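Local structure of L-Ala-D/L-Glu Epimerase (Escherichia coli, 1JPD) at residues Y54-D58 and A59-A63; A214-E217 and N218-H221; M279-T282 and S283-S287. The protein belongs to the enolase superfamily, pairing an N-terminal domain of the mandelate racemase/muconate lactonizing enzyme type with a C-terminal TIM-barrel domain. All coordinates share one frame; numbering follows the deposited sequence.

In the fold
The three contacts illustrate how a chain starts or ends a short helical turn in a two-domain enolase-superfamily fold. Contact 1 caps helix 58-66 in the N-terminal domain, and contact 3 caps helix 283-289, which follows the barrel strand 273-276. Their centres are 18 Å apart and their nearest atoms about 6 Å, close to where the two domains meet. In this superfamily the active site generally lies at such a junction, at the C-terminal ends of the barrel strands. Contact 2, a 3-10 turn between strands 203-205 and 225-227, lies at the surface. Its centre is 35 Å from that of contact 1 and 34 Å from that of contact 3.

Contact 1 (Y54-D58 and A59-A63); sequences YGESD and ASVMA
Met62 N donates to Asp58 O over 2.9 Å, one of the i to i+4 bonds that set helix 58-66 going. One residue earlier the same pattern holds: Val61 N donates to Ser57 O at 3.0 Å, and the N-H points nearly straight at its acceptor (163°). Ser57 itself stands at the N-cap. Its OG sits between the backbone N and the carbonyl carbon (chi1 58°), a rotation that swings the hydroxyl over the start of the helix to accept from Ser60 N at 3.0 Å. Backbone and side chain of one serine thus serve two successive N-H groups of the first turn. Ser60 lays its CB against that capping oxygen, while Val61 CG2 passes alongside Glu56 CB at 3.9 Å, a small apolar brace between the incoming loop and the helix. From there the extended Glu56 chain leads its carboxylate away to Tyr51 N and Ala89 N, the latter at the start of helix 89-104, which also receives Val61. Met62, its chain bent at the last torsion, runs on to Val9, Glu11 and Val33 of the domain's sheet. Asp58 is buried; its OD2 has a long, weak ion pair with Arg31 and lies close to Glu11, a like charge. Proximity to Glu11 would tend to raise the proton affinity of Asp58, whereas its place in the first turn, at the positive end of the helix dipole, would be expected to offset this.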
loop_
_atom_site.group_PDB
_atom_site.type_symbol
_atom_site.label_atom_id
_atom_site.label_comp_id
_atom_site.label_asym_id
_atom_site.label_seq_id
_atom_site.Cartn_x
_atom_site.Cartn_y
_atom_site.Cartn_z
ATOM N N TYR A 54 -5.476 -2.956 -12.897
ATOM C CA TYR A 54 -4.416 -2.507 -13.802
ATOM C C TYR A 54 -4.089 -3.547 -14.870
ATOM O O TYR A 54 -3.024 -3.508 -15.494
ATOM C CB TYR A 54 -3.141 -2.175 -13.024
ATOM C CG TYR A 54 -3.219 -0.921 -12.167
ATOM C CD1 TYR A 54 -2.195 -0.598 -11.267
ATOM C CD2 TYR A 54 -4.299 -0.047 -12.269
ATOM C CE1 TYR A 54 -2.257 0.562 -10.497
ATOM C CE2 TYR A 54 -4.366 1.114 -11.502
ATOM C CZ TYR A 54 -3.346 1.414 -10.622
ATOM O OH TYR A 54 -3.405 2.577 -9.880
ATOM N N GLY A 55 -5.010 -4.486 -15.066
ATOM C CA GLY A 55 -4.829 -5.509 -16.084
ATOM C C GLY A 55 -3.873 -6.640 -15.747
ATOM O O GLY A 55 -3.105 -7.090 -16.611
ATOM N N GLU A 56 -3.912 -7.113 -14.505
ATOM C CA GLU A 56 -3.044 -8.208 -14.102
ATOM C C GLU A 56 -3.890 -9.298 -13.460
ATOM O O GLU A 56 -4.890 -9.033 -12.800
ATOM C CB GLU A 56 -2.026 -7.742 -13.080
ATOM C CG GLU A 56 -1.174 -6.563 -13.477
ATOM C CD GLU A 56 -0.222 -6.160 -12.354
ATOM O OE1 GLU A 56 -0.658 -6.165 -11.174
ATOM O OE2 GLU A 56 0.947 -5.832 -12.654
ATOM N N SER A 57 -3.470 -10.533 -13.668
ATOM C CA SER A 57 -4.136 -11.696 -13.098
ATOM C C SER A 57 -2.961 -12.564 -12.665
ATOM O O SER A 57 -1.817 -12.243 -12.999
ATOM C CB SER A 57 -4.944 -12.404 -14.178
ATOM O OG SER A 57 -4.079 -12.786 -15.238
ATOM N N ASP A 58 -3.209 -13.640 -11.926
ATOM C CA ASP A 58 -2.088 -14.484 -11.524
ATOM C C ASP A 58 -1.381 -15.047 -12.755
ATOM O O ASP A 58 -0.149 -15.108 -12.799
ATOM C CB ASP A 58 -2.551 -15.630 -10.627
ATOM C CG ASP A 58 -3.027 -15.154 -9.274
ATOM O OD1 ASP A 58 -2.548 -14.100 -8.811
ATOM O OD2 ASP A 58 -3.869 -15.842 -8.665
ATOM N N ALA A 59 -2.157 -15.451 -13.758
ATOM C CA ALA A 59 -1.590 -16.003 -14.991
ATOM C C ALA A 59 -0.727 -14.959 -15.693
ATOM O O ALA A 59 0.403 -15.235 -16.119
ATOM C CB ALA A 59 -2.708 -16.457 -15.918
ATOM N N SER A 60 -1.280 -13.755 -15.800
ATOM C CA SER A 60 -0.616 -12.627 -16.441
ATOM C C SER A 60 0.735 -12.280 -15.808
ATOM O O SER A 60 1.727 -12.046 -16.506
ATOM C CB SER A 60 -1.533 -11.408 -16.379
ATOM O OG SER A 60 -0.958 -10.324 -17.074
ATOM N N VAL A 61 0.764 -12.242 -14.479
ATOM C CA VAL A 61 1.978 -11.921 -13.748
ATOM C C VAL A 61 2.981 -13.072 -13.754
ATOM O O VAL A 61 4.191 -12.846 -13.814
ATOM C CB VAL A 61 1.650 -11.537 -12.296
ATOM C CG1 VAL A 61 2.926 -11.195 -11.550
ATOM C CG2 VAL A 61 0.687 -10.358 -12.282
ATOM N N MET A 62 2.492 -14.308 -13.687
ATOM C CA MET A 62 3.398 -15.451 -13.703
ATOM C C MET A 62 4.103 -15.500 -15.050
ATOM O O MET A 62 5.299 -15.784 -15.126
ATOM C CB MET A 62 2.640 -16.753 -13.438
ATOM C CG MET A 62 2.163 -16.870 -12.007
ATOM S SD MET A 62 1.372 -18.436 -11.668
ATOM C CE MET A 62 2.822 -19.483 -11.499
ATOM N N ALA A 63 3.365 -15.199 -16.112
ATOM C CA ALA A 63 3.949 -15.187 -17.443
ATOM C C ALA A 63 5.090 -14.169 -17.516
ATOM O O ALA A 63 6.156 -14.464 -18.066
ATOM C CB ALA A 63 2.881 -14.860 -18.479
#

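Contact 2 (A214-E217 and N218-H221); sequences AALE and NFIH
His221 gives the turn its side-chain lock: NE2 donates to Leu216 O at 2.6 Å, meeting that oxygen on a lone pair in the carbonyl plane, while the acceptor lies 18° out of the imidazole plane. A backbone bond from Asn218 N to Ala215 O, 3.2 Å long, carries on the i to i+3 pattern of the 3-10 segment 214-217. This donor stands well above the carbonyl plane of Ala215, 65° out of it. The Asn218 amide folds back beside Ala215, its ND2 4.0 Å from Ala215 CB. Phe219 comes from the loop residues that follow the 3-10 segment: a chi1 of 71° tucks its ring back over the main chain, where it runs side by side with Leu216, CZ to CD2 at 4.2 Å, and has His221 NE2 over one face, displaced toward the rim. Further out, Glu245 OE2 is hydrogen-bonded to ND1 of His221, so the imidazole is held at both nitrogens and its rotation is fixed. The turn occupies the connection from strand 203-205 to strand 225-227 of the barrel, where Leu216 and Phe219 both rest on Leu189 of helix 189-198 and Phe219 reaches on to Ala190 and Cys193.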
loop_
_atom_site.group_PDB
_atom_site.type_symbol
_atom_site.label_atom_id
_atom_site.label_comp_id
_atom_site.label_asym_id
_atom_site.label_seq_id
_atom_site.Cartn_x
_atom_site.Cartn_y
_atom_site.Cartn_z
ATOM N N ALA A 214 -9.387 15.963 -12.920
ATOM C CA ALA A 214 -8.964 17.326 -13.205
ATOM C C ALA A 214 -9.581 18.340 -12.246
ATOM O O ALA A 214 -8.912 19.285 -11.830
ATOM C CB ALA A 214 -9.303 17.684 -14.633
ATOM N N ALA A 215 -10.846 18.141 -11.886
ATOM C CA ALA A 215 -11.522 19.065 -10.978
ATOM C C ALA A 215 -10.723 19.363 -9.709
ATOM O O ALA A 215 -11.022 20.333 -9.015
ATOM C CB ALA A 215 -12.914 18.535 -10.608
ATOM N N LEU A 216 -9.717 18.545 -9.400
ATOM C CA LEU A 216 -8.906 18.773 -8.206
ATOM C C LEU A 216 -7.998 20.003 -8.309
ATOM O O LEU A 216 -7.336 20.371 -7.340
ATOM C CB LEU A 216 -8.048 17.548 -7.889
ATOM C CG LEU A 216 -8.789 16.349 -7.305
ATOM C CD1 LEU A 216 -7.814 15.216 -7.045
ATOM C CD2 LEU A 216 -9.482 16.762 -6.021
ATOM N N GLU A 217 -7.961 20.634 -9.479
ATOM C CA GLU A 217 -7.130 21.821 -9.672
ATOM C C GLU A 217 -7.960 23.096 -9.609
ATOM O O GLU A 217 -7.416 24.202 -9.597
ATOM C CB GLU A 217 -6.428 21.766 -11.028
ATOM C CG GLU A 217 -5.390 20.682 -11.145
ATOM C CD GLU A 217 -4.714 20.678 -12.495
ATOM O OE1 GLU A 217 -5.440 20.721 -13.512
ATOM O OE2 GLU A 217 -3.463 20.622 -12.535
ATOM N N ASN A 218 -9.278 22.922 -9.558
ATOM C CA ASN A 218 -10.218 24.030 -9.537
ATOM C C ASN A 218 -10.596 24.594 -8.170
ATOM O O ASN A 218 -11.574 25.331 -8.064
ATOM C CB ASN A 218 -11.502 23.625 -10.264
ATOM C CG ASN A 218 -11.236 23.059 -11.646
ATOM O OD1 ASN A 218 -10.288 23.460 -12.325
ATOM N ND2 ASN A 218 -12.090 22.132 -12.079
ATOM N N PHE A 219 -9.856 24.257 -7.123
ATOM C CA PHE A 219 -10.180 24.793 -5.806
ATOM C C PHE A 219 -9.047 24.585 -4.817
ATOM O O PHE A 219 -8.311 23.603 -4.902
ATOM C CB PHE A 219 -11.494 24.181 -5.279
ATOM C CG PHE A 219 -11.396 22.730 -4.877
ATOM C CD1 PHE A 219 -10.976 22.374 -3.592
ATOM C CD2 PHE A 219 -11.753 21.715 -5.772
ATOM C CE1 PHE A 219 -10.913 21.028 -3.201
ATOM C CE2 PHE A 219 -11.695 20.367 -5.392
ATOM C CZ PHE A 219 -11.275 20.023 -4.102
ATOM N N ILE A 220 -8.883 25.528 -3.894
ATOM C CA ILE A 220 -7.826 25.415 -2.896
ATOM C C ILE A 220 -8.240 24.330 -1.903
ATOM O O ILE A 220 -9.241 24.466 -1.192
ATOM C CB ILE A 220 -7.609 26.758 -2.161
ATOM C CG1 ILE A 220 -7.298 27.854 -3.184
ATOM C CG2 ILE A 220 -6.456 26.633 -1.170
ATOM C CD1 ILE A 220 -7.303 29.262 -2.615
ATOM N N HIS A 221 -7.467 23.253 -1.867
ATOM C CA HIS A 221 -7.754 22.126 -0.987
ATOM C C HIS A 221 -7.759 22.497 0.488
ATOM O O HIS A 221 -6.773 23.010 1.011
ATOM C CB HIS A 221 -6.737 21.002 -1.236
ATOM C CG HIS A 221 -6.742 20.482 -2.641
ATOM N ND1 HIS A 221 -5.847 19.537 -3.090
ATOM C CD2 HIS A 221 -7.535 20.781 -3.698
ATOM C CE1 HIS A 221 -6.087 19.277 -4.362
ATOM N NE2 HIS A 221 -7.107 20.018 -4.755
#

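Contact 3 (M279-T282 and S283-S287); sequences MLCT and SRAIS
Cys281 lays its CB and SG over the methyl of Ala285, with CB to CB at 3.6 Å, and its sulfur continues onto Ile286 CD1. This packing accompanies an N-cap, the motif by which the loop after the seventh barrel strand, 273-276, turns into helix 283-289 of the TIM-barrel domain. In Cys281 a chi1 of 58° aims the sulfur at the first turn of the helix; the Ile286 chain turns at chi2 (-56°) and brings CD1 to that SG at 3.6 Å. Thr282 is the cap. Its OG1 accepts from Arg284 N over 3.2 Å, and its carbonyl oxygen accepts from Ala285 N at 3.0 Å, the donor lying 44° above the carbonyl plane. The same hydroxyl bonds Glu47 OE1, presumably as donor to the carboxylate, leaving its oxygen able to receive the helix N-H. Arg284 bends at chi3 so that its chain slants across Thr282, with NH2 3.9 Å from the threonine CG2. That nitrogen forms salt bridges with Glu47 and Glu12, both on strands of the N-terminal domain. Glu47 therefore ties together the cap residue and the arginine two residues on, so the start of this barrel helix is fastened directly to the other domain. The two carboxylates would be expected to stabilise the positive charge of the guanidinium. The buried Ser283 is held by OG, which is hydrogen-bonded to Asp310 OD2 and to Leu315 N. Ser283 O takes two donors from a single residue one turn further on, Ser287 N at 2.9 Å and Ser287 OG at 3.1 Å.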
loop_
_atom_site.group_PDB
_atom_site.type_symbol
_atom_site.label_atom_id
_atom_site.label_comp_id
_atom_site.label_asym_id
_atom_site.label_seq_id
_atom_site.Cartn_x
_atom_site.Cartn_y
_atom_site.Cartn_z
ATOM N N MET A 279 -1.743 -4.064 -0.500
ATOM C CA MET A 279 -2.887 -4.748 -1.107
ATOM C C MET A 279 -3.168 -5.876 -0.115
ATOM O O MET A 279 -2.541 -5.928 0.949
ATOM C CB MET A 279 -2.495 -5.364 -2.449
ATOM C CG MET A 279 -1.869 -4.410 -3.418
ATOM S SD MET A 279 -3.088 -3.312 -4.108
ATOM C CE MET A 279 -2.171 -2.571 -5.406
ATOM N N LEU A 280 -4.106 -6.762 -0.439
ATOM C CA LEU A 280 -4.368 -7.910 0.426
ATOM C C LEU A 280 -3.116 -8.767 0.217
ATOM O O LEU A 280 -2.727 -9.028 -0.918
ATOM C CB LEU A 280 -5.624 -8.660 -0.032
ATOM C CG LEU A 280 -6.946 -7.959 0.281
ATOM C CD1 LEU A 280 -8.101 -8.764 -0.273
ATOM C CD2 LEU A 280 -7.083 -7.789 1.785
ATOM N N CYS A 281 -2.483 -9.200 1.301
ATOM C CA CYS A 281 -1.248 -9.966 1.181
ATOM C C CYS A 281 -0.887 -10.688 2.476
ATOM O O CYS A 281 -1.608 -10.591 3.464
ATOM C CB CYS A 281 -0.115 -8.999 0.824
ATOM S SG CYS A 281 0.092 -7.672 2.078
ATOM N N THR A 282 0.229 -11.414 2.462
ATOM C CA THR A 282 0.696 -12.105 3.665
ATOM C C THR A 282 1.762 -11.198 4.270
ATOM O O THR A 282 2.145 -10.192 3.655
ATOM C CB THR A 282 1.349 -13.468 3.361
ATOM O OG1 THR A 282 2.646 -13.261 2.793
ATOM C CG2 THR A 282 0.496 -14.273 2.401
ATOM N N SER A 283 2.248 -11.552 5.458
ATOM C CA SER A 283 3.265 -10.740 6.117
ATOM C C SER A 283 4.485 -10.500 5.234
ATOM O O SER A 283 5.167 -9.484 5.373
ATOM C CB SER A 283 3.701 -11.388 7.429
ATOM O OG SER A 283 2.645 -11.374 8.371
ATOM N N ARG A 284 4.749 -11.426 4.315
ATOM C CA ARG A 284 5.896 -11.301 3.425
ATOM C C ARG A 284 5.914 -9.974 2.684
ATOM O O ARG A 284 6.963 -9.354 2.541
ATOM C CB ARG A 284 5.920 -12.457 2.416
ATOM C CG ARG A 284 6.444 -13.780 2.988
ATOM C CD ARG A 284 6.453 -14.881 1.937
ATOM N NE ARG A 284 5.123 -15.043 1.359
ATOM C CZ ARG A 284 4.591 -16.206 1.002
ATOM N NH1 ARG A 284 5.281 -17.329 1.154
ATOM N NH2 ARG A 284 3.354 -16.245 0.524
ATOM N N ALA A 285 4.751 -9.530 2.225
ATOM C CA ALA A 285 4.664 -8.276 1.485
ATOM C C ALA A 285 4.810 -7.048 2.378
ATOM O O ALA A 285 5.368 -6.039 1.955
ATOM C CB ALA A 285 3.349 -8.208 0.705
ATOM N N ILE A 286 4.308 -7.126 3.607
ATOM C CA ILE A 286 4.420 -5.995 4.515
ATOM C C ILE A 286 5.894 -5.819 4.881
ATOM O O ILE A 286 6.436 -4.714 4.788
ATOM C CB ILE A 286 3.580 -6.209 5.791
ATOM C CG1 ILE A 286 2.127 -6.495 5.415
ATOM C CG2 ILE A 286 3.615 -4.960 6.650
ATOM C CD1 ILE A 286 1.496 -5.405 4.542
ATOM N N SER A 287 6.542 -6.916 5.278
ATOM C CA SER A 287 7.960 -6.889 5.642
ATOM C C SER A 287 8.774 -6.201 4.557
ATOM O O SER A 287 9.652 -5.397 4.852
ATOM C CB SER A 287 8.509 -8.308 5.830
ATOM O OG SER A 287 7.857 -8.991 6.888
#